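Local atomic coordinates of invasion protein InvA (Salmonella enterica, PDB entry 2X49), a protein that forms part of the type III secretion export apparatus in the Salmonella inner membrane and is involved in invasion of intestinal epithelial cells. Residues Q103-T108 with D282-H287; R79-S84 with V121-L126; G234-V239 with D289-T294. One frame throughout, in Å; residues are numbered along the deposited sequence.

Contact 1: Q103-T108 with D282-H287; sequences QYFWVT and DLLIAH
Y104, Q103 and F105 of strand 102-107 meet A286 and L284 of loop 282-287, in a contact in which two aromatic rings each meet an aliphatic methyl and two waters bridge the backbones. The CB of Y104 leaves its backbone away from 282-287, but with chi1 at -56° CG lies beside the backbone N, and the ring then leads back toward A286. CD1 passes 3.9 Å from A286 CB, CE1 comes to 3.3 Å of that same methyl carbon, and CZ and OH lie between these two distances. The methyl is thus centred on CE1 and approaches the ring obliquely, a tight fit at that atom. F105 departs the other way and reaches L284: its CE2 is 3.5 Å from L284 O, and its CZ 3.9 Å from L284 CD2. The amide NE2 of Q103 lies beside that CD2, the two side chains pointing the same way.

Between the backbones, water replaces direct bonding. One water, in plane at the edge of the F105 ring, donates to Q103 O at 2.6 Å and to L284 O at 2.8 Å, and accepts a weak bond from A286 N. A second accepts from Q103 N at 3.0 Å and donates to L283 O and, weakly, to I285 O.

Strand 102-107 is flanked in its antiparallel sheet by strands 95-99 and 78-80. F105 stacks on Y83, Y104 packs on R79, H97 and E128 of helix 125-139, and the loop that links helix 266-280 to strand 291-294 packs against this sheet, A286 also touching R79.

Contact 2: R79-S84 with V121-L126; sequences RVVNYS and VLRNAL
R79 and R123 both carry CG anti to the backbone N (chi1 -175° in R79) and, as paired residues, leave the same face of the sheet side by side. R79 runs extended as far as NE, whereas R123 bends at chi3 (-76°), and their guanidinium groups meet with planes 80° apart, NH1 of R79 only 3.1 Å from NH1 of R123. V81 wedges in beside them, its CG2 lying 3.8 Å above the centre of the R123 guanidinium.

Strands 78-80 and 122-124 pair antiparallel, 122-124 being outermost in the four-stranded sheet of this chain. R79 and R123 are the hydrogen-bonded pair, with R79 N to R123 O at 2.9 Å and R123 N to R79 O at 2.8 Å; V80 and L122 are the non-hydrogen-bonded pair, V80 CG2 touching L122 CD2 on the opposite face. Past the strand, V81 N bonds V121 O, and N82 OD1 accepts V121 N at 2.9 Å, almost straight.

The two positive guanidinium groups, with K288 also close, would be expected to repel each other. E128 OE1 bridges to both NH1 atoms and D289 to R79 NH2 and R123 NH1, consistent with the carboxylates offsetting the like charges.

Contact 3: G234-V239 with D289-T294; sequences GELRAV and DLVLLT
V239 and A238 fit their small side chains among the leucines and the valine of 290-293, where strands 236-240 and 291-294 lie side by side in a parallel sheet. The link between them is a β-α-β-type crossover, with helices 243-252 and 266-280 and the short strands 253-255 and 260-262 in the connection. The axes of the short segments 236-239 and 291-294 diverge by 64°.

On one face V239 is the bump. Its two methyls spread between L290 and L292, CG1 resting 3.6 Å from L292 CD1 and CG2 reaching 4.1 Å from L290 CD1. L292 reaches back over the backbone as well, its CD1 lying 3.2 Å from V239 O. I330 and I333 add to the packing around V239. A238 fills a smaller hollow, its CB nestling in the corner between L293 CD1 at 3.5 Å and V291 CG2 at 4.1 Å. On this side L236 crosses V291 at about a right angle, CD1 against CG2, and F230 of helix 223-231 packs on both.

Main-chain bonds fix the register: V291 N donates to R237 O, V239 N to V291 O, and L293 N to V239 O. At the start of the pair R237 lays its CB against L290 CD2, and a water in the plane of its guanidinium accepts from NH1 at 3.1 Å while donating to D289 O at 2.6 Å.

In the C-terminal domain of InvA, contact 1 alternates along the chain with both contact 2 and contact 3, which follow one another. Contacts 1 and 2 have centres about 8 Å apart and meet in the antiparallel sheet, through neighbouring strands 102-107 and 78-80; contact 3, with its centre about 15 Å from that of contact 1 and 16 Å from that of contact 2, belongs to the separate parallel sheet. Loop 282-287 leads directly toward strand 291-294, and L283 and I285 pack on L290. D289 is the bridge between contacts 2 and 3. The loop and this aspartate thereby connect the antiparallel and parallel sheets, joining residues far apart in sequence.

Contact 1: Q103-T108 with D282-H287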
loop_
_atom_site.group_PDB
_atom_site.type_symbol
_atom_site.label_atom_id
_atom_site.label_comp_id
_atom_site.label_asym_id
_atom_site.label_seq_id
_atom_site.Cartn_x
_atom_site.Cartn_y
_atom_site.Cartn_z
ATOM N N GLN A 103 5.005 -8.330 12.773
ATOM C CA GLN A 103 4.710 -9.705 13.189
ATOM C C GLN A 103 3.363 -10.149 12.652
ATOM O O GLN A 103 2.419 -9.363 12.496
ATOM C CB GLN A 103 4.757 -9.852 14.706
ATOM C CG GLN A 103 6.161 -9.989 15.353
ATOM C CD GLN A 103 6.080 -10.196 16.862
ATOM O OE1 GLN A 103 6.145 -11.463 17.297
ATOM N NE2 GLN A 103 5.909 -9.234 17.629
ATOM N N TYR A 104 3.337 -11.430 12.324
ATOM C CA TYR A 104 2.129 -12.100 11.784
ATOM C C TYR A 104 1.814 -13.332 12.602
ATOM O O TYR A 104 2.679 -14.145 12.846
ATOM C CB TYR A 104 2.343 -12.493 10.330
ATOM C CG TYR A 104 2.731 -11.335 9.459
ATOM C CD1 TYR A 104 1.793 -10.638 8.756
ATOM C CD2 TYR A 104 4.066 -10.953 9.335
ATOM C CE1 TYR A 104 2.157 -9.569 7.984
ATOM C CE2 TYR A 104 4.435 -9.869 8.563
ATOM C CZ TYR A 104 3.462 -9.198 7.867
ATOM O OH TYR A 104 3.700 -8.127 7.039
ATOM N N PHE A 105 0.546 -13.461 12.970
ATOM C CA PHE A 105 0.084 -14.495 13.886
ATOM C C PHE A 105 -0.956 -15.364 13.213
ATOM O O PHE A 105 -1.965 -14.900 12.681
ATOM C CB PHE A 105 -0.489 -13.834 15.153
ATOM C CG PHE A 105 0.547 -13.062 15.941
ATOM C CD1 PHE A 105 1.302 -13.676 16.923
ATOM C CD2 PHE A 105 0.776 -11.728 15.668
ATOM C CE1 PHE A 105 2.280 -12.968 17.608
ATOM C CE2 PHE A 105 1.737 -11.008 16.382
ATOM C CZ PHE A 105 2.495 -11.626 17.299
ATOM N N TRP A 106 -0.663 -16.640 13.262
ATOM C CA TRP A 106 -1.516 -17.641 12.604
ATOM C C TRP A 106 -1.980 -18.678 13.661
ATOM O O TRP A 106 -1.217 -19.132 14.540
ATOM C CB TRP A 106 -0.784 -18.352 11.468
ATOM C CG TRP A 106 -0.252 -17.459 10.344
ATOM C CD1 TRP A 106 0.875 -16.653 10.393
ATOM C CD2 TRP A 106 -0.803 -17.309 9.061
ATOM N NE1 TRP A 106 1.035 -16.063 9.203
ATOM C CE2 TRP A 106 0.015 -16.416 8.354
ATOM C CE3 TRP A 106 -1.903 -17.869 8.410
ATOM C CZ2 TRP A 106 -0.236 -16.055 7.020
ATOM C CZ3 TRP A 106 -2.162 -17.512 7.127
ATOM C CH2 TRP A 106 -1.327 -16.618 6.404
ATOM N N VAL A 107 -3.236 -19.101 13.479
ATOM C CA VAL A 107 -3.857 -20.086 14.347
ATOM C C VAL A 107 -4.580 -21.159 13.527
ATOM O O VAL A 107 -4.831 -21.039 12.326
ATOM C CB VAL A 107 -4.842 -19.439 15.359
ATOM C CG1 VAL A 107 -4.116 -18.438 16.249
ATOM C CG2 VAL A 107 -5.994 -18.809 14.661
ATOM N N THR A 108 -4.932 -22.207 14.238
ATOM C CA THR A 108 -5.730 -23.242 13.592
ATOM C C THR A 108 -7.118 -22.753 13.264
ATOM O O THR A 108 -7.635 -21.789 13.840
ATOM C CB THR A 108 -5.825 -24.564 14.433
ATOM O OG1 THR A 108 -6.602 -24.327 15.627
ATOM C CG2 THR A 108 -4.425 -25.113 14.781
ATOM N N ASP A 282 7.000 -2.694 19.330
ATOM C CA ASP A 282 6.228 -3.643 20.168
ATOM C C ASP A 282 4.803 -3.861 19.686
ATOM O O ASP A 282 3.989 -4.512 20.349
ATOM C CB ASP A 282 6.292 -3.285 21.660
ATOM C CG ASP A 282 5.512 -2.018 22.023
ATOM O OD1 ASP A 282 4.881 -1.408 21.141
ATOM O OD2 ASP A 282 5.546 -1.667 23.235
ATOM N N LEU A 283 4.557 -3.373 18.490
ATOM C CA LEU A 283 3.226 -3.548 17.804
ATOM C C LEU A 283 2.988 -4.989 17.389
ATOM O O LEU A 283 3.907 -5.688 16.924
ATOM C CB LEU A 283 3.067 -2.671 16.571
ATOM C CG LEU A 283 3.244 -1.194 16.828
ATOM C CD1 LEU A 283 3.042 -0.426 15.555
ATOM C CD2 LEU A 283 2.256 -0.824 17.942
ATOM N N LEU A 284 1.737 -5.413 17.550
ATOM C CA LEU A 284 1.320 -6.794 17.226
ATOM C C LEU A 284 0.421 -6.907 16.007
ATOM O O LEU A 284 0.001 -8.032 15.630
ATOM C CB LEU A 284 0.598 -7.450 18.401
ATOM C CG LEU A 284 1.388 -7.591 19.682
ATOM C CD1 LEU A 284 0.520 -8.331 20.698
ATOM C CD2 LEU A 284 2.687 -8.363 19.446
ATOM N N ILE A 285 0.117 -5.754 15.441
ATOM C CA ILE A 285 -0.558 -5.664 14.143
ATOM C C ILE A 285 0.480 -5.288 13.061
ATOM O O ILE A 285 1.228 -4.343 13.204
ATOM C CB ILE A 285 -1.725 -4.682 14.201
ATOM C CG1 ILE A 285 -2.750 -5.194 15.231
ATOM C CG2 ILE A 285 -2.367 -4.512 12.866
ATOM C CD1 ILE A 285 -4.029 -4.386 15.212
ATOM N N ALA A 286 0.540 -6.094 12.007
ATOM C CA ALA A 286 1.519 -5.867 10.905
ATOM C C ALA A 286 1.341 -4.501 10.277
ATOM O O ALA A 286 0.250 -3.980 10.177
ATOM C CB ALA A 286 1.370 -6.922 9.830
ATOM N N HIS A 287 2.449 -3.942 9.822
ATOM C CA HIS A 287 2.442 -2.578 9.272
ATOM C C HIS A 287 1.543 -2.386 8.084
ATOM O O HIS A 287 0.960 -1.306 7.958
ATOM C CB HIS A 287 3.865 -2.096 8.940
ATOM C CG HIS A 287 4.762 -2.108 10.130
ATOM N ND1 HIS A 287 6.135 -1.982 10.041
ATOM C CD2 HIS A 287 4.478 -2.297 11.440
ATOM C CE1 HIS A 287 6.653 -2.075 11.257
ATOM N NE2 HIS A 287 5.669 -2.267 12.122
HETATM O O HOH W 1 -0.127 -8.995 12.983
HETATM O O HOH W 2 3.505 -5.905 13.746
#

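Contact 2: R79-S84 with V121-L126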
loop_
_atom_site.group_PDB
_atom_site.type_symbol
_atom_site.label_atom_id
_atom_site.label_comp_id
_atom_site.label_asym_id
_atom_site.label_seq_id
_atom_site.Cartn_x
_atom_site.Cartn_y
_atom_site.Cartn_z
ATOM N N ARG A 79 -5.006 -16.408 9.566
ATOM C CA ARG A 79 -4.317 -15.274 10.183
ATOM C C ARG A 79 -5.219 -14.440 11.065
ATOM O O ARG A 79 -6.326 -14.078 10.655
ATOM C CB ARG A 79 -3.702 -14.386 9.110
ATOM C CG ARG A 79 -2.885 -13.300 9.758
ATOM C CD ARG A 79 -2.239 -12.268 8.837
ATOM N NE ARG A 79 -2.000 -11.048 9.623
ATOM C CZ ARG A 79 -2.127 -9.802 9.180
ATOM N NH1 ARG A 79 -2.472 -9.564 7.920
ATOM N NH2 ARG A 79 -1.916 -8.777 10.012
ATOM N N VAL A 80 -4.707 -14.128 12.254
ATOM C CA VAL A 80 -5.365 -13.215 13.230
ATOM C C VAL A 80 -4.874 -11.814 12.957
ATOM O O VAL A 80 -3.802 -11.393 13.354
ATOM C CB VAL A 80 -5.119 -13.582 14.720
ATOM C CG1 VAL A 80 -6.094 -12.777 15.649
ATOM C CG2 VAL A 80 -5.354 -15.064 14.953
ATOM N N VAL A 81 -5.724 -11.060 12.290
ATOM C CA VAL A 81 -5.340 -9.683 11.815
ATOM C C VAL A 81 -5.103 -8.706 12.951
ATOM O O VAL A 81 -4.111 -7.985 12.969
ATOM C CB VAL A 81 -6.353 -9.123 10.776
ATOM C CG1 VAL A 81 -6.010 -7.674 10.311
ATOM C CG2 VAL A 81 -6.476 -10.070 9.529
ATOM N N ASN A 82 -6.006 -8.707 13.913
ATOM C CA ASN A 82 -5.934 -7.826 15.093
ATOM C C ASN A 82 -5.522 -8.584 16.352
ATOM O O ASN A 82 -6.069 -8.432 17.435
ATOM C CB ASN A 82 -7.236 -7.034 15.297
ATOM C CG ASN A 82 -8.430 -7.924 15.589
ATOM O OD1 ASN A 82 -8.379 -9.114 15.338
ATOM N ND2 ASN A 82 -9.515 -7.345 16.111
ATOM N N TYR A 83 -4.478 -9.368 16.181
ATOM C CA TYR A 83 -3.889 -10.135 17.312
ATOM C C TYR A 83 -3.546 -9.276 18.535
ATOM O O TYR A 83 -3.161 -8.110 18.440
ATOM C CB TYR A 83 -2.606 -10.825 16.848
ATOM C CG TYR A 83 -2.015 -11.757 17.875
ATOM C CD1 TYR A 83 -2.481 -13.051 18.023
ATOM C CD2 TYR A 83 -0.985 -11.334 18.707
ATOM C CE1 TYR A 83 -1.946 -13.910 18.986
ATOM C CE2 TYR A 83 -0.417 -12.200 19.676
ATOM C CZ TYR A 83 -0.908 -13.479 19.808
ATOM O OH TYR A 83 -0.335 -14.300 20.771
ATOM N N SER A 84 -3.756 -9.881 19.690
ATOM C CA SER A 84 -3.159 -9.440 20.951
ATOM C C SER A 84 -2.708 -10.609 21.813
ATOM O O SER A 84 -3.108 -11.758 21.623
ATOM C CB SER A 84 -4.096 -8.563 21.742
ATOM O OG SER A 84 -5.022 -9.322 22.491
ATOM N N VAL A 121 -10.567 -10.658 14.244
ATOM C CA VAL A 121 -10.808 -10.709 12.815
ATOM C C VAL A 121 -9.795 -11.641 12.185
ATOM O O VAL A 121 -8.603 -11.530 12.429
ATOM C CB VAL A 121 -10.695 -9.292 12.190
ATOM C CG1 VAL A 121 -10.626 -9.370 10.699
ATOM C CG2 VAL A 121 -11.855 -8.415 12.645
ATOM N N LEU A 122 -10.311 -12.587 11.408
ATOM C CA LEU A 122 -9.475 -13.590 10.747
ATOM C C LEU A 122 -9.460 -13.405 9.253
ATOM O O LEU A 122 -10.410 -12.930 8.617
ATOM C CB LEU A 122 -9.937 -15.021 11.069
ATOM C CG LEU A 122 -10.075 -15.459 12.515
ATOM C CD1 LEU A 122 -10.907 -16.749 12.518
ATOM C CD2 LEU A 122 -8.747 -15.722 13.213
ATOM N N ARG A 123 -8.329 -13.760 8.703
ATOM C CA ARG A 123 -8.138 -13.789 7.268
ATOM C C ARG A 123 -7.614 -15.159 6.796
ATOM O O ARG A 123 -6.669 -15.701 7.354
ATOM C CB ARG A 123 -7.130 -12.690 6.882
ATOM C CG ARG A 123 -7.084 -12.316 5.452
ATOM C CD ARG A 123 -6.072 -11.164 5.197
ATOM N NE ARG A 123 -6.647 -9.894 5.644
ATOM C CZ ARG A 123 -5.971 -8.773 5.914
ATOM N NH1 ARG A 123 -4.651 -8.726 5.833
ATOM N NH2 ARG A 123 -6.646 -7.714 6.339
ATOM N N ASN A 124 -8.242 -15.699 5.759
ATOM C CA ASN A 124 -7.721 -16.927 5.149
ATOM C C ASN A 124 -6.443 -16.715 4.403
ATOM O O ASN A 124 -6.058 -15.595 4.012
ATOM C CB ASN A 124 -8.737 -17.654 4.279
ATOM C CG ASN A 124 -9.052 -16.963 3.006
ATOM O OD1 ASN A 124 -8.168 -16.574 2.241
ATOM N ND2 ASN A 124 -10.351 -16.860 2.717
ATOM N N ALA A 125 -5.759 -17.820 4.236
ATOM C CA ALA A 125 -4.385 -17.801 3.818
ATOM C C ALA A 125 -4.188 -17.210 2.399
ATOM O O ALA A 125 -3.265 -16.399 2.165
ATOM C CB ALA A 125 -3.690 -19.155 3.991
ATOM N N LEU A 126 -5.077 -17.561 1.478
ATOM C CA LEU A 126 -4.967 -17.072 0.069
ATOM C C LEU A 126 -5.302 -15.571 -0.005
ATOM O O LEU A 126 -4.723 -14.809 -0.778
ATOM C CB LEU A 126 -5.790 -17.926 -0.891
ATOM C CG LEU A 126 -5.216 -19.319 -1.170
ATOM C CD1 LEU A 126 -6.153 -20.128 -2.099
ATOM C CD2 LEU A 126 -3.816 -19.257 -1.747
#

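Contact 3: G234-V239 with D289-T294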
loop_
_atom_site.group_PDB
_atom_site.type_symbol
_atom_site.label_atom_id
_atom_site.label_comp_id
_atom_site.label_asym_id
_atom_site.label_seq_id
_atom_site.Cartn_x
_atom_site.Cartn_y
_atom_site.Cartn_z
ATOM N N GLY A 234 -14.095 -2.519 7.112
ATOM C CA GLY A 234 -13.866 -2.605 8.566
ATOM C C GLY A 234 -13.383 -1.324 9.202
ATOM O O GLY A 234 -13.398 -0.248 8.614
ATOM N N GLU A 235 -12.929 -1.473 10.429
ATOM C CA GLU A 235 -12.438 -0.335 11.195
ATOM C C GLU A 235 -11.044 0.023 10.668
ATOM O O GLU A 235 -10.293 -0.820 10.186
ATOM C CB GLU A 235 -12.437 -0.619 12.705
ATOM C CG GLU A 235 -11.151 -1.199 13.235
ATOM C CD GLU A 235 -11.183 -1.431 14.733
ATOM O OE1 GLU A 235 -12.252 -1.231 15.341
ATOM O OE2 GLU A 235 -10.131 -1.808 15.305
ATOM N N LEU A 236 -10.743 1.301 10.714
ATOM C CA LEU A 236 -9.392 1.756 10.381
ATOM C C LEU A 236 -8.481 1.625 11.591
ATOM O O LEU A 236 -8.726 2.204 12.654
ATOM C CB LEU A 236 -9.429 3.202 9.902
ATOM C CG LEU A 236 -8.151 3.805 9.380
ATOM C CD1 LEU A 236 -7.800 3.177 8.033
ATOM C CD2 LEU A 236 -8.310 5.304 9.229
ATOM N N ARG A 237 -7.418 0.854 11.424
ATOM C CA ARG A 237 -6.426 0.656 12.498
ATOM C C ARG A 237 -5.265 1.598 12.254
ATOM O O ARG A 237 -4.698 1.582 11.187
ATOM C CB ARG A 237 -5.942 -0.798 12.558
ATOM C CG ARG A 237 -7.075 -1.768 12.658
ATOM C CD ARG A 237 -6.664 -3.220 12.696
ATOM N NE ARG A 237 -7.865 -3.998 12.993
ATOM C CZ ARG A 237 -8.661 -4.544 12.081
ATOM N NH1 ARG A 237 -8.365 -4.477 10.794
ATOM N NH2 ARG A 237 -9.751 -5.179 12.461
ATOM N N ALA A 238 -4.955 2.394 13.265
ATOM C CA ALA A 238 -4.006 3.521 13.167
ATOM C C ALA A 238 -3.072 3.662 14.336
ATOM O O ALA A 238 -3.344 3.256 15.447
ATOM C CB ALA A 238 -4.796 4.836 12.997
ATOM N N VAL A 239 -1.921 4.217 13.974
ATOM C CA VAL A 239 -0.926 4.779 14.896
ATOM C C VAL A 239 -0.884 6.290 14.677
ATOM O O VAL A 239 -0.829 6.783 13.569
ATOM C CB VAL A 239 0.455 4.149 14.644
ATOM C CG1 VAL A 239 1.549 4.865 15.455
ATOM C CG2 VAL A 239 0.436 2.629 14.933
ATOM N N ASP A 289 -1.213 -3.428 7.628
ATOM C CA ASP A 289 -2.616 -3.439 8.127
ATOM C C ASP A 289 -2.935 -2.228 8.987
ATOM O O ASP A 289 -4.035 -2.106 9.608
ATOM C CB ASP A 289 -2.911 -4.751 8.876
ATOM C CG ASP A 289 -2.896 -5.982 7.932
ATOM O OD1 ASP A 289 -3.676 -6.024 6.948
ATOM O OD2 ASP A 289 -2.102 -6.923 8.180
ATOM N N LEU A 290 -1.961 -1.356 9.055
ATOM C CA LEU A 290 -2.023 -0.068 9.792
ATOM C C LEU A 290 -1.915 1.110 8.880
ATOM O O LEU A 290 -1.469 0.994 7.764
ATOM C CB LEU A 290 -0.864 0.028 10.791
ATOM C CG LEU A 290 -0.892 -0.921 11.984
ATOM C CD1 LEU A 290 0.389 -0.894 12.854
ATOM C CD2 LEU A 290 -2.141 -0.753 12.872
ATOM N N VAL A 291 -2.285 2.267 9.415
ATOM C CA VAL A 291 -1.842 3.535 8.816
ATOM C C VAL A 291 -1.310 4.431 9.891
ATOM O O VAL A 291 -1.715 4.373 11.062
ATOM C CB VAL A 291 -2.958 4.252 8.022
ATOM C CG1 VAL A 291 -3.368 3.391 6.766
ATOM C CG2 VAL A 291 -4.150 4.572 8.922
ATOM N N LEU A 292 -0.387 5.293 9.494
ATOM C CA LEU A 292 0.088 6.355 10.383
ATOM C C LEU A 292 -0.725 7.610 10.069
ATOM O O LEU A 292 -0.901 7.901 8.956
ATOM C CB LEU A 292 1.567 6.613 10.141
ATOM C CG LEU A 292 2.393 7.375 11.114
ATOM C CD1 LEU A 292 2.225 6.873 12.568
ATOM C CD2 LEU A 292 3.817 7.142 10.603
ATOM N N LEU A 293 -1.228 8.269 11.097
ATOM C CA LEU A 293 -2.078 9.478 10.951
ATOM C C LEU A 293 -1.324 10.706 11.374
ATOM O O LEU A 293 -0.768 10.769 12.452
ATOM C CB LEU A 293 -3.329 9.373 11.843
ATOM C CG LEU A 293 -4.283 8.226 11.574
ATOM C CD1 LEU A 293 -5.501 8.285 12.544
ATOM C CD2 LEU A 293 -4.699 8.253 10.114
ATOM N N THR A 294 -1.369 11.696 10.512
ATOM C CA THR A 294 -0.704 12.963 10.790
ATOM C C THR A 294 -1.379 14.163 10.169
ATOM O O THR A 294 -2.316 14.054 9.416
ATOM C CB THR A 294 0.723 12.944 10.323
ATOM O OG1 THR A 294 1.432 13.961 11.048
ATOM C CG2 THR A 294 0.757 13.125 8.844
HETATM O O HOH W 3 -6.392 -3.063 8.893
#